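Local atomic coordinates of glutamine--tRNA ligase (Saccharomyces cerevisiae, PDB entry 3TL4), a protein that charges tRNA(Gln) with glutamine at the expense of ATP, the present chain being its appended, N-terminal tRNA-binding domain. Residues Y35-E40 and H56-F61; S43-N48 and G76-D81; V88-K93 and E109-G114; Q128-Q131 and R136-T139. All coordinates share one frame; numbering follows the deposited sequence.

Contact 1: residues Y35-E40 and H56-F61; sequences YKLIKE and HNLASF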
loop_
_atom_site.group_PDB
_atom_site.type_symbol
_atom_site.label_atom_id
_atom_site.label_comp_id
_atom_site.label_asym_id
_atom_site.label_seq_id
_atom_site.Cartn_x
_atom_site.Cartn_y
_atom_site.Cartn_z
ATOM N N TYR A 35 -13.900 14.862 -5.233
ATOM C CA TYR A 35 -15.295 15.009 -5.653
ATOM C C TYR A 35 -15.597 14.213 -6.926
ATOM O O TYR A 35 -16.533 13.403 -6.959
ATOM C CB TYR A 35 -15.625 16.494 -5.869
ATOM C CG TYR A 35 -17.095 16.789 -6.098
ATOM C CD1 TYR A 35 -17.633 16.813 -7.379
ATOM C CD2 TYR A 35 -17.942 17.057 -5.027
ATOM C CE1 TYR A 35 -18.979 17.079 -7.585
ATOM C CE2 TYR A 35 -19.283 17.323 -5.223
ATOM C CZ TYR A 35 -19.799 17.334 -6.502
ATOM O OH TYR A 35 -21.140 17.602 -6.690
ATOM N N LYS A 36 -14.809 14.440 -7.975
ATOM C CA LYS A 36 -15.076 13.766 -9.246
ATOM C C LYS A 36 -14.886 12.254 -9.140
ATOM O O LYS A 36 -15.644 11.493 -9.735
ATOM C CB LYS A 36 -14.235 14.341 -10.393
ATOM C CG LYS A 36 -13.046 13.469 -10.818
ATOM C CD LYS A 36 -12.280 14.042 -12.025
ATOM C CE LYS A 36 -10.919 13.341 -12.251
ATOM N NZ LYS A 36 -11.011 12.062 -13.020
ATOM N N LEU A 37 -13.877 11.821 -8.388
ATOM C CA LEU A 37 -13.648 10.396 -8.169
ATOM C C LEU A 37 -14.817 9.744 -7.419
ATOM O O LEU A 37 -15.340 8.713 -7.849
ATOM C CB LEU A 37 -12.323 10.152 -7.434
ATOM C CG LEU A 37 -11.042 10.576 -8.167
ATOM C CD1 LEU A 37 -9.828 10.576 -7.237
ATOM C CD2 LEU A 37 -10.776 9.733 -9.420
ATOM N N ILE A 38 -15.231 10.341 -6.305
ATOM C CA ILE A 38 -16.416 9.863 -5.590
ATOM C C ILE A 38 -17.692 9.806 -6.467
ATOM O O ILE A 38 -18.528 8.919 -6.303
ATOM C CB ILE A 38 -16.696 10.709 -4.337
ATOM C CG1 ILE A 38 -15.615 10.471 -3.283
ATOM C CG2 ILE A 38 -18.066 10.380 -3.765
ATOM C CD1 ILE A 38 -15.794 11.284 -2.029
ATOM N N LYS A 39 -17.844 10.749 -7.388
ATOM C CA LYS A 39 -19.057 10.819 -8.207
ATOM C C LYS A 39 -19.125 9.761 -9.315
ATOM O O LYS A 39 -20.187 9.536 -9.883
ATOM C CB LYS A 39 -19.231 12.217 -8.813
ATOM C CG LYS A 39 -19.663 13.288 -7.828
ATOM C CD LYS A 39 -21.103 13.091 -7.381
ATOM C CE LYS A 39 -21.646 14.372 -6.738
ATOM N NZ LYS A 39 -23.065 14.273 -6.293
ATOM N N GLU A 40 -18.000 9.118 -9.627
ATOM C CA GLU A 40 -18.000 8.046 -10.619
ATOM C C GLU A 40 -18.026 6.653 -9.968
ATOM O O GLU A 40 -17.480 5.685 -10.499
ATOM C CB GLU A 40 -16.856 8.206 -11.643
ATOM C CG GLU A 40 -15.435 8.323 -11.087
ATOM C CD GLU A 40 -14.405 8.646 -12.178
ATOM O OE1 GLU A 40 -14.788 8.681 -13.369
ATOM O OE2 GLU A 40 -13.214 8.870 -11.851
ATOM N N HIS A 56 -8.957 8.967 -1.162
ATOM C CA HIS A 56 -8.217 10.187 -0.857
ATOM C C HIS A 56 -6.752 10.105 -1.304
ATOM O O HIS A 56 -6.218 11.057 -1.869
ATOM C CB HIS A 56 -8.308 10.569 0.612
ATOM C CG HIS A 56 -7.760 11.930 0.899
ATOM N ND1 HIS A 56 -6.846 12.176 1.898
ATOM C CD2 HIS A 56 -7.973 13.122 0.285
ATOM C CE1 HIS A 56 -6.530 13.457 1.899
ATOM N NE2 HIS A 56 -7.203 14.052 0.930
ATOM N N ASN A 57 -6.102 8.974 -1.050
ATOM C CA ASN A 57 -4.786 8.724 -1.634
ATOM C C ASN A 57 -4.795 9.001 -3.126
ATOM O O ASN A 57 -3.936 9.711 -3.641
ATOM C CB ASN A 57 -4.363 7.267 -1.463
ATOM C CG ASN A 57 -3.943 6.928 -0.047
ATOM O OD1 ASN A 57 -3.990 5.760 0.349
ATOM N ND2 ASN A 57 -3.518 7.938 0.720
ATOM N N LEU A 58 -5.760 8.404 -3.822
ATOM C CA LEU A 58 -5.842 8.557 -5.269
ATOM C C LEU A 58 -6.004 10.011 -5.655
ATOM O O LEU A 58 -5.367 10.479 -6.603
ATOM C CB LEU A 58 -6.993 7.745 -5.855
ATOM C CG LEU A 58 -7.148 7.904 -7.370
ATOM C CD1 LEU A 58 -5.824 7.591 -8.091
ATOM C CD2 LEU A 58 -8.250 7.006 -7.879
ATOM N N ALA A 59 -6.864 10.719 -4.921
ATOM C CA ALA A 59 -7.113 12.126 -5.192
ATOM C C ALA A 59 -5.831 12.909 -4.984
ATOM O O ALA A 59 -5.563 13.877 -5.701
ATOM C CB ALA A 59 -8.205 12.659 -4.295
ATOM N N SER A 60 -5.033 12.489 -4.003
ATOM C CA SER A 60 -3.811 13.220 -3.685
ATOM C C SER A 60 -2.745 12.999 -4.774
ATOM O O SER A 60 -1.850 13.832 -4.953
ATOM C CB SER A 60 -3.304 12.866 -2.280
ATOM O OG SER A 60 -2.535 11.679 -2.289
ATOM N N PHE A 61 -2.869 11.890 -5.511
ATOM C CA PHE A 61 -1.993 11.596 -6.647
ATOM C C PHE A 61 -2.429 12.374 -7.895
ATOM O O PHE A 61 -1.602 12.905 -8.627
ATOM C CB PHE A 61 -2.053 10.113 -6.981
ATOM C CG PHE A 61 -1.547 9.222 -5.901
ATOM C CD1 PHE A 61 -0.456 9.587 -5.134
ATOM C CD2 PHE A 61 -2.162 8.013 -5.656
ATOM C CE1 PHE A 61 0.003 8.759 -4.147
ATOM C CE2 PHE A 61 -1.705 7.171 -4.675
ATOM C CZ PHE A 61 -0.622 7.543 -3.914
#

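Contact 2: residues S43-N48 and G76-D81; sequences SDYQWN and GIINGD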
loop_
_atom_site.group_PDB
_atom_site.type_symbol
_atom_site.label_atom_id
_atom_site.label_comp_id
_atom_site.label_asym_id
_atom_site.label_seq_id
_atom_site.Cartn_x
_atom_site.Cartn_y
_atom_site.Cartn_z
ATOM N N SER A 43 -24.288 5.148 -6.977
ATOM C CA SER A 43 -25.034 5.977 -6.033
ATOM C C SER A 43 -25.292 5.286 -4.694
ATOM O O SER A 43 -25.340 5.938 -3.646
ATOM C CB SER A 43 -26.371 6.381 -6.644
ATOM O OG SER A 43 -26.182 6.973 -7.915
ATOM N N ASP A 44 -25.471 3.971 -4.734
ATOM C CA ASP A 44 -25.802 3.224 -3.526
ATOM C C ASP A 44 -24.587 2.545 -2.894
ATOM O O ASP A 44 -24.734 1.742 -1.971
ATOM C CB ASP A 44 -26.909 2.196 -3.806
ATOM C CG ASP A 44 -26.464 1.089 -4.752
ATOM O OD1 ASP A 44 -25.468 1.284 -5.486
ATOM O OD2 ASP A 44 -27.122 0.023 -4.764
ATOM N N TYR A 45 -23.391 2.852 -3.387
ATOM C CA TYR A 45 -22.196 2.278 -2.782
ATOM C C TYR A 45 -21.984 2.854 -1.382
ATOM O O TYR A 45 -22.241 4.039 -1.140
ATOM C CB TYR A 45 -20.948 2.481 -3.650
ATOM C CG TYR A 45 -19.700 2.025 -2.937
ATOM C CD1 TYR A 45 -19.394 0.676 -2.831
ATOM C CD2 TYR A 45 -18.853 2.938 -2.327
ATOM C CE1 TYR A 45 -18.271 0.250 -2.153
ATOM C CE2 TYR A 45 -17.731 2.521 -1.652
ATOM C CZ TYR A 45 -17.445 1.173 -1.561
ATOM O OH TYR A 45 -16.325 0.756 -0.875
ATOM N N GLN A 46 -21.527 2.005 -0.464
ATOM C CA GLN A 46 -21.343 2.393 0.934
ATOM C C GLN A 46 -19.871 2.473 1.290
ATOM O O GLN A 46 -19.194 1.450 1.399
ATOM C CB GLN A 46 -22.039 1.399 1.866
ATOM C CG GLN A 46 -23.563 1.450 1.823
ATOM C CD GLN A 46 -24.220 0.426 2.744
ATOM O OE1 GLN A 46 -23.593 -0.551 3.156
ATOM N NE2 GLN A 46 -25.486 0.658 3.078
ATOM N N TRP A 47 -19.379 3.688 1.483
ATOM C CA TRP A 47 -17.964 3.886 1.772
ATOM C C TRP A 47 -17.610 3.355 3.161
ATOM O O TRP A 47 -18.485 3.161 3.998
ATOM C CB TRP A 47 -17.603 5.366 1.651
ATOM C CG TRP A 47 -17.721 5.867 0.252
ATOM C CD1 TRP A 47 -18.828 6.422 -0.337
ATOM C CD2 TRP A 47 -16.698 5.861 -0.744
ATOM N NE1 TRP A 47 -18.554 6.753 -1.638
ATOM C CE2 TRP A 47 -17.253 6.413 -1.918
ATOM C CE3 TRP A 47 -15.364 5.428 -0.766
ATOM C CZ2 TRP A 47 -16.517 6.555 -3.095
ATOM C CZ3 TRP A 47 -14.636 5.563 -1.938
ATOM C CH2 TRP A 47 -15.214 6.126 -3.084
ATOM N N ASN A 48 -16.329 3.097 3.394
ATOM C CA ASN A 48 -15.856 2.785 4.744
ATOM C C ASN A 48 -14.515 3.471 4.979
ATOM O O ASN A 48 -14.010 4.166 4.097
ATOM C CB ASN A 48 -15.749 1.268 4.975
ATOM C CG ASN A 48 -14.842 0.592 3.966
ATOM O OD1 ASN A 48 -13.641 0.888 3.889
ATOM N ND2 ASN A 48 -15.412 -0.308 3.174
ATOM N N GLY A 76 -11.461 -0.437 -8.789
ATOM C CA GLY A 76 -10.568 -1.349 -8.106
ATOM C C GLY A 76 -10.584 -1.129 -6.607
ATOM O O GLY A 76 -10.601 -2.082 -5.830
ATOM N N ILE A 77 -10.582 0.129 -6.188
ATOM C CA ILE A 77 -10.682 0.415 -4.767
ATOM C C ILE A 77 -12.026 -0.092 -4.252
ATOM O O ILE A 77 -12.070 -0.965 -3.385
ATOM C CB ILE A 77 -10.510 1.929 -4.460
ATOM C CG1 ILE A 77 -9.064 2.362 -4.704
ATOM C CG2 ILE A 77 -10.910 2.237 -3.033
ATOM C CD1 ILE A 77 -8.863 3.869 -4.895
ATOM N N ILE A 78 -13.127 0.430 -4.794
ATOM C CA ILE A 78 -14.427 0.110 -4.216
ATOM C C ILE A 78 -14.790 -1.370 -4.313
ATOM O O ILE A 78 -15.540 -1.873 -3.480
ATOM C CB ILE A 78 -15.583 1.009 -4.722
ATOM C CG1 ILE A 78 -15.880 0.763 -6.197
ATOM C CG2 ILE A 78 -15.282 2.469 -4.433
ATOM C CD1 ILE A 78 -17.255 1.252 -6.618
ATOM N N ASN A 79 -14.244 -2.080 -5.293
ATOM C CA ASN A 79 -14.496 -3.522 -5.360
ATOM C C ASN A 79 -13.492 -4.404 -4.597
ATOM O O ASN A 79 -13.604 -5.614 -4.622
ATOM C CB ASN A 79 -14.697 -4.005 -6.809
ATOM C CG ASN A 79 -13.412 -4.405 -7.470
ATOM O OD1 ASN A 79 -12.334 -4.084 -6.984
ATOM N ND2 ASN A 79 -13.511 -5.108 -8.593
ATOM N N GLY A 80 -12.518 -3.804 -3.919
ATOM C CA GLY A 80 -11.636 -4.566 -3.040
ATOM C C GLY A 80 -10.417 -5.175 -3.720
ATOM O O GLY A 80 -9.653 -5.910 -3.098
ATOM N N ASP A 81 -10.232 -4.875 -5.003
ATOM C CA ASP A 81 -9.047 -5.319 -5.727
ATOM C C ASP A 81 -7.789 -4.593 -5.228
ATOM O O ASP A 81 -6.757 -5.215 -4.967
ATOM C CB ASP A 81 -9.230 -5.113 -7.233
ATOM C CG ASP A 81 -10.219 -6.112 -7.858
ATOM O OD1 ASP A 81 -10.508 -7.168 -7.232
ATOM O OD2 ASP A 81 -10.696 -5.844 -8.987
HETATM O O HOH W 1 -15.874 -1.773 -0.592
#

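Contact 3: residues V88-K93 and E109-G114; sequences VDAAFK and ENSGVG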
loop_
_atom_site.group_PDB
_atom_site.type_symbol
_atom_site.label_atom_id
_atom_site.label_comp_id
_atom_site.label_asym_id
_atom_site.label_seq_id
_atom_site.Cartn_x
_atom_site.Cartn_y
_atom_site.Cartn_z
ATOM N N VAL A 88 -2.620 1.292 -4.812
ATOM C CA VAL A 88 -3.244 2.453 -5.439
ATOM C C VAL A 88 -2.202 3.308 -6.157
ATOM O O VAL A 88 -2.450 3.820 -7.248
ATOM C CB VAL A 88 -4.043 3.296 -4.439
ATOM C CG1 VAL A 88 -4.627 4.527 -5.128
ATOM C CG2 VAL A 88 -5.149 2.453 -3.827
ATOM N N ASP A 89 -1.037 3.459 -5.543
ATOM C CA ASP A 89 0.050 4.197 -6.179
ATOM C C ASP A 89 0.501 3.494 -7.470
ATOM O O ASP A 89 0.679 4.134 -8.505
ATOM C CB ASP A 89 1.224 4.400 -5.207
ATOM C CG ASP A 89 2.381 5.174 -5.836
ATOM O OD1 ASP A 89 2.296 6.418 -5.941
ATOM O OD2 ASP A 89 3.379 4.535 -6.228
ATOM N N ALA A 90 0.673 2.177 -7.407
ATOM C CA ALA A 90 0.977 1.388 -8.603
ATOM C C ALA A 90 -0.102 1.496 -9.695
ATOM O O ALA A 90 0.207 1.683 -10.857
ATOM C CB ALA A 90 1.204 -0.076 -8.234
ATOM N N ALA A 91 -1.363 1.341 -9.320
ATOM C CA ALA A 91 -2.445 1.425 -10.286
ATOM C C ALA A 91 -2.471 2.818 -10.926
ATOM O O ALA A 91 -2.677 2.957 -12.124
ATOM C CB ALA A 91 -3.771 1.107 -9.621
ATOM N N PHE A 92 -2.263 3.848 -10.114
ATOM C CA PHE A 92 -2.155 5.213 -10.616
ATOM C C PHE A 92 -0.999 5.370 -11.604
ATOM O O PHE A 92 -1.159 5.922 -12.682
ATOM C CB PHE A 92 -2.002 6.213 -9.468
ATOM C CG PHE A 92 -1.672 7.598 -9.929
ATOM C CD1 PHE A 92 -2.654 8.415 -10.468
ATOM C CD2 PHE A 92 -0.380 8.077 -9.847
ATOM C CE1 PHE A 92 -2.352 9.686 -10.922
ATOM C CE2 PHE A 92 -0.075 9.351 -10.283
ATOM C CZ PHE A 92 -1.065 10.155 -10.824
ATOM N N LYS A 93 0.175 4.884 -11.240
ATOM C CA LYS A 93 1.302 4.989 -12.146
ATOM C C LYS A 93 1.050 4.257 -13.453
ATOM O O LYS A 93 1.480 4.720 -14.501
ATOM C CB LYS A 93 2.592 4.518 -11.476
ATOM C CG LYS A 93 3.115 5.542 -10.485
ATOM C CD LYS A 93 4.103 4.958 -9.488
ATOM C CE LYS A 93 4.522 6.032 -8.484
ATOM N NZ LYS A 93 5.438 5.515 -7.427
ATOM N N GLU A 109 -2.882 -6.575 -13.141
ATOM C CA GLU A 109 -1.623 -7.297 -13.332
ATOM C C GLU A 109 -0.389 -6.516 -12.862
ATOM O O GLU A 109 0.621 -7.105 -12.508
ATOM C CB GLU A 109 -1.475 -7.691 -14.810
ATOM C CG GLU A 109 -0.156 -8.355 -15.189
ATOM C CD GLU A 109 -0.209 -9.032 -16.557
ATOM O OE1 GLU A 109 -1.218 -8.853 -17.278
ATOM O OE2 GLU A 109 0.757 -9.750 -16.908
ATOM N N ASN A 110 -0.469 -5.190 -12.863
ATOM C CA ASN A 110 0.665 -4.369 -12.458
ATOM C C ASN A 110 0.458 -3.645 -11.134
ATOM O O ASN A 110 1.243 -2.776 -10.777
ATOM C CB ASN A 110 1.028 -3.371 -13.553
ATOM C CG ASN A 110 1.623 -4.048 -14.768
ATOM O OD1 ASN A 110 2.821 -4.320 -14.808
ATOM N ND2 ASN A 110 0.787 -4.339 -15.761
ATOM N N SER A 111 -0.582 -4.025 -10.397
ATOM C CA SER A 111 -0.849 -3.429 -9.091
ATOM C C SER A 111 -1.014 -4.494 -8.027
ATOM O O SER A 111 -1.748 -4.302 -7.072
ATOM C CB SER A 111 -2.110 -2.571 -9.142
ATOM O OG SER A 111 -2.005 -1.653 -10.207
ATOM N N GLY A 112 -0.349 -5.626 -8.209
ATOM C CA GLY A 112 -0.348 -6.680 -7.213
ATOM C C GLY A 112 -1.706 -7.290 -6.929
ATOM O O GLY A 112 -1.874 -7.985 -5.919
ATOM N N VAL A 113 -2.678 -7.051 -7.810
ATOM C CA VAL A 113 -4.030 -7.565 -7.581
ATOM C C VAL A 113 -4.029 -9.097 -7.598
ATOM O O VAL A 113 -3.445 -9.715 -8.479
ATOM C CB VAL A 113 -5.062 -6.985 -8.591
ATOM C CG1 VAL A 113 -6.384 -7.737 -8.506
ATOM C CG2 VAL A 113 -5.282 -5.476 -8.344
ATOM N N GLY A 114 -4.658 -9.706 -6.600
ATOM C CA GLY A 114 -4.738 -11.155 -6.538
ATOM C C GLY A 114 -3.500 -11.821 -5.965
ATOM O O GLY A 114 -3.500 -13.026 -5.713
HETATM O O HOH W 2 2.344 -0.215 -11.469
#

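Contact 4: residues Q128-Q131 and R136-T139; sequences QYIQ and RILT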
loop_
_atom_site.group_PDB
_atom_site.type_symbol
_atom_site.label_atom_id
_atom_site.label_comp_id
_atom_site.label_asym_id
_atom_site.label_seq_id
_atom_site.Cartn_x
_atom_site.Cartn_y
_atom_site.Cartn_z
ATOM N N GLN A 128 16.096 -17.929 2.511
ATOM C CA GLN A 128 16.973 -17.792 1.356
ATOM C C GLN A 128 17.971 -16.661 1.560
ATOM O O GLN A 128 19.165 -16.817 1.300
ATOM C CB GLN A 128 16.113 -17.489 0.134
ATOM C CG GLN A 128 16.595 -18.065 -1.185
ATOM C CD GLN A 128 15.551 -17.904 -2.295
ATOM O OE1 GLN A 128 14.584 -18.670 -2.372
ATOM N NE2 GLN A 128 15.739 -16.895 -3.145
ATOM N N TYR A 129 17.469 -15.514 2.010
ATOM C CA TYR A 129 18.324 -14.378 2.309
ATOM C C TYR A 129 19.378 -14.734 3.363
ATOM O O TYR A 129 20.567 -14.433 3.197
ATOM C CB TYR A 129 17.501 -13.172 2.790
ATOM C CG TYR A 129 18.374 -12.012 3.220
ATOM C CD1 TYR A 129 18.695 -10.991 2.331
ATOM C CD2 TYR A 129 18.906 -11.958 4.495
ATOM C CE1 TYR A 129 19.505 -9.934 2.709
ATOM C CE2 TYR A 129 19.720 -10.904 4.887
ATOM C CZ TYR A 129 20.011 -9.893 3.990
ATOM O OH TYR A 129 20.814 -8.848 4.368
ATOM N N ILE A 130 18.937 -15.367 4.446
ATOM C CA ILE A 130 19.840 -15.799 5.510
ATOM C C ILE A 130 20.916 -16.764 5.006
ATOM O O ILE A 130 22.091 -16.630 5.368
ATOM C CB ILE A 130 19.051 -16.437 6.679
ATOM C CG1 ILE A 130 18.179 -15.369 7.341
ATOM C CG2 ILE A 130 20.000 -17.067 7.701
ATOM C CD1 ILE A 130 17.371 -15.885 8.475
ATOM N N GLN A 131 20.514 -17.728 4.171
ATOM C CA GLN A 131 21.465 -18.658 3.541
ATOM C C GLN A 131 22.540 -17.914 2.729
ATOM O O GLN A 131 23.733 -18.231 2.781
ATOM C CB GLN A 131 20.716 -19.657 2.641
ATOM C CG GLN A 131 21.616 -20.649 1.885
ATOM C CD GLN A 131 22.298 -21.662 2.804
ATOM O OE1 GLN A 131 21.803 -21.964 3.893
ATOM N NE2 GLN A 131 23.442 -22.187 2.367
ATOM N N ARG A 136 28.155 -13.410 6.929
ATOM C CA ARG A 136 28.079 -12.030 7.395
ATOM C C ARG A 136 27.194 -11.993 8.641
ATOM O O ARG A 136 27.495 -11.312 9.600
ATOM C CB ARG A 136 27.514 -11.106 6.306
ATOM C CG ARG A 136 27.559 -9.625 6.667
ATOM C CD ARG A 136 27.435 -8.711 5.436
ATOM N NE ARG A 136 26.216 -8.980 4.676
ATOM C CZ ARG A 136 25.039 -8.429 4.942
ATOM N NH1 ARG A 136 24.913 -7.558 5.947
ATOM N NH2 ARG A 136 23.991 -8.737 4.201
ATOM N N ILE A 137 26.103 -12.751 8.614
ATOM C CA ILE A 137 25.204 -12.834 9.760
ATOM C C ILE A 137 25.766 -13.587 10.977
ATOM O O ILE A 137 25.527 -13.184 12.092
ATOM C CB ILE A 137 23.853 -13.430 9.370
ATOM C CG1 ILE A 137 23.173 -12.525 8.336
ATOM C CG2 ILE A 137 22.982 -13.556 10.598
ATOM C CD1 ILE A 137 21.953 -13.164 7.700
ATOM N N LEU A 138 26.502 -14.673 10.763
ATOM C CA LEU A 138 27.127 -15.404 11.871
ATOM C C LEU A 138 28.183 -14.564 12.569
ATOM O O LEU A 138 28.367 -14.656 13.778
ATOM C CB LEU A 138 27.770 -16.703 11.383
ATOM C CG LEU A 138 26.838 -17.897 11.188
ATOM C CD1 LEU A 138 27.579 -19.061 10.559
ATOM C CD2 LEU A 138 26.257 -18.296 12.522
ATOM N N THR A 139 28.874 -13.739 11.794
ATOM C CA THR A 139 29.912 -12.873 12.328
ATOM C C THR A 139 29.349 -11.732 13.160
ATOM O O THR A 139 29.901 -11.394 14.205
ATOM C CB THR A 139 30.774 -12.297 11.200
ATOM O OG1 THR A 139 31.426 -13.377 10.521
ATOM C CG2 THR A 139 31.822 -11.355 11.756
#

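Contact 1: residues Y35-E40 and H56-F61
One methyl of L37 does most of the work between helix 28-39 and helix 49-62, successive helices in the N-terminal part of the tRNA-binding domain. With CG anti to its carbonyl carbon (chi1 -63°), L37 reaches from the last turn of its helix and sets CD1 against the backbone of the next helix, 3.7 Å from A59 CA, while the same CD1 lies 3.8 Å from L58 CG. The A59 methyl is close as well, L37 CD1 to A59 CB being 4.0 Å. The other branch, L37 CD2, meets L58 CD2 at 4.0 Å, so the two leucines cross at a slant with both branches of L37 engaged. The small side chain of A59 probably lets the leucine methyl come this near to the helix backbone. From helix 70-78, V74 packs on L37 and I73 on L58, extending the apolar cluster.

The polar flanks are looser. E40, just past the helix, bonds S70 through OE2 and stays clear of the partner helix. On helix 49-62, S60 points away from L37 and gives its hydroxyl to its own helix, S60 OG to N57 O 2.8 Å, an oxygen that also accepts from F61 N. The joint itself is therefore wholly apolar: it rests on fit and on exclusion of water, with no directional bond between these two segments.

Contact 2: residues S43-N48 and G76-D81
I78, on the last turn of helix 70-78, is gripped by two aromatic residues of the loop between helices 28-39 and 49-62. Its branched CB stands over one face of the Y45 ring in a CH-pi contact, 3.9 Å from the ring centroid to I78 CB and offset toward the hydroxyl end, where Y45 CZ is 3.7 Å from I78 CB. The methyl I78 CG2 continues along the same ring, 3.7 Å from Y45 CE2, and also reaches the six-membered half of W47, 3.9 Å from W47 CH2. W47 meets this methyl obliquely, and Y45 CE2 sits over a face of the indole, so the two aromatic side chains brace each other around I78.

Y45 has CG anti to its backbone N (chi1 173°), which carries the phenol across the helix end. There its hydroxyl bonds T51 OG1 and a water, Y45 OH to water 2.6 Å; the same water donates to I78 O, 2.9 Å away, tying the loop to a carbonyl of the final turn. With an alanine in place of Y45, I78 CB is likely to lose the ring face over it, W47 remaining its aromatic neighbour in the loop, and T51 and the bridging water their phenol partner.

Just beyond, G80 takes a positive phi (87°), G80 N bonds I77 O, 2.9 Å, and D81 N bonds G76 O weakly, while N79 OD1 receives D81 N in an Asx turn. The loop, which runs into N48, the N-cap of helix 49-62, thus packs on the last turn of a helix whose C terminus ends in a Schellman motif.

Contact 3: residues V88-K93 and E109-G114
The turn that leaves helix 104-109 presses S111 against A90 and A91 of helix 85-98, in the N-terminal helical part of the tRNA-binding domain. Small residues make this closeness possible: the nearest CA atoms, A90 and S111, are only 5.2 Å apart. The hydroxyl of S111 is the leading atom, with S111 OG 3.1 Å from A91 CA and 3.3 Å from A91 CB. Although A91 N is also close, its angle to the hydroxyl is poor and it is not bonded there; the polar partner of S111 OG is M107 O, back in the last turn of helix 104-109. That bond goes with a first torsion of -52°, which places OG beside the backbone N of S111 and anti to its carbonyl carbon. A90 meets the turn through its methyl, A90 CB lying 3.7 Å from N110 O.

Here the short helix 104-109 ends and the chain begins the irregular stretch that leads to helix 119-132 and the second group of helices, so the contact ties the start of this connection to the first group. A water bridges the two backbones, donating to A90 O and to N110 O, each 2.9 Å from the water oxygen. The turn is further held by S111 O, which accepts from Q87 NE2 of helix 85-98, and by N110 ND2, which returns to G106 O.

Contact 4: residues Q128-Q131 and R136-T139
With CG anti to the backbone N in both Y129 (chi1 175°) and R136, the phenol and the guanidinium swing together across the junction between their helices, and a bend at chi3 of R136 (57°) turns its tip back to the hydroxyl. R136 NH2 then donates to Y129 OH over 3.2 Å, a rather long and bent bond, with the guanidinium meeting the oxygen at its edge. Ring and guanidinium stand almost perpendicular, 89° apart. Both groups have a further partner: Y129 OH bonds D151 OD2, and R136 NH2 also bonds N133 OD1.

N133 is the single residue between helix 119-132 and helix 134-140, so the R136 bonds span a kink between these successive helices of the second group, and D151 links it to helix 145-153. A phenylalanine in place of Y129 would keep the ring but would probably leave D151 without its hydroxyl partner, R136 keeping N133.

Beside this polar link, I137 points at the first helix and lays its CD1 4.0 Å from I130 CA, with I130 CG2 4.4 Å from I137 CD1. This methyl also skirts the phenol, Y129 CE2 to I137 CD1 being 4.2 Å. I148 of helix 145-153 touches both Y129 and I137.

In the fold
From the N terminus, contact 1 closes the loop between helices 28-39 and 49-62, and contact 2 brings that loop onto the end of helix 70-78. Their segments alternate along the chain, so the two contacts cross, and they meet where I38 packs on W47. Contact 3 follows in series, closing the segment from helix 85-98 to the turn after helix 104-109; it touches contact 1 through F61 and F92, and contact 2 through I77 and V88. These three share one helical body. Contact 4 closes the short junction between helices 119-132 and 134-140 in the second body, its centre about 32 Å from that of contact 3 and about 45 Å from that of contact 1.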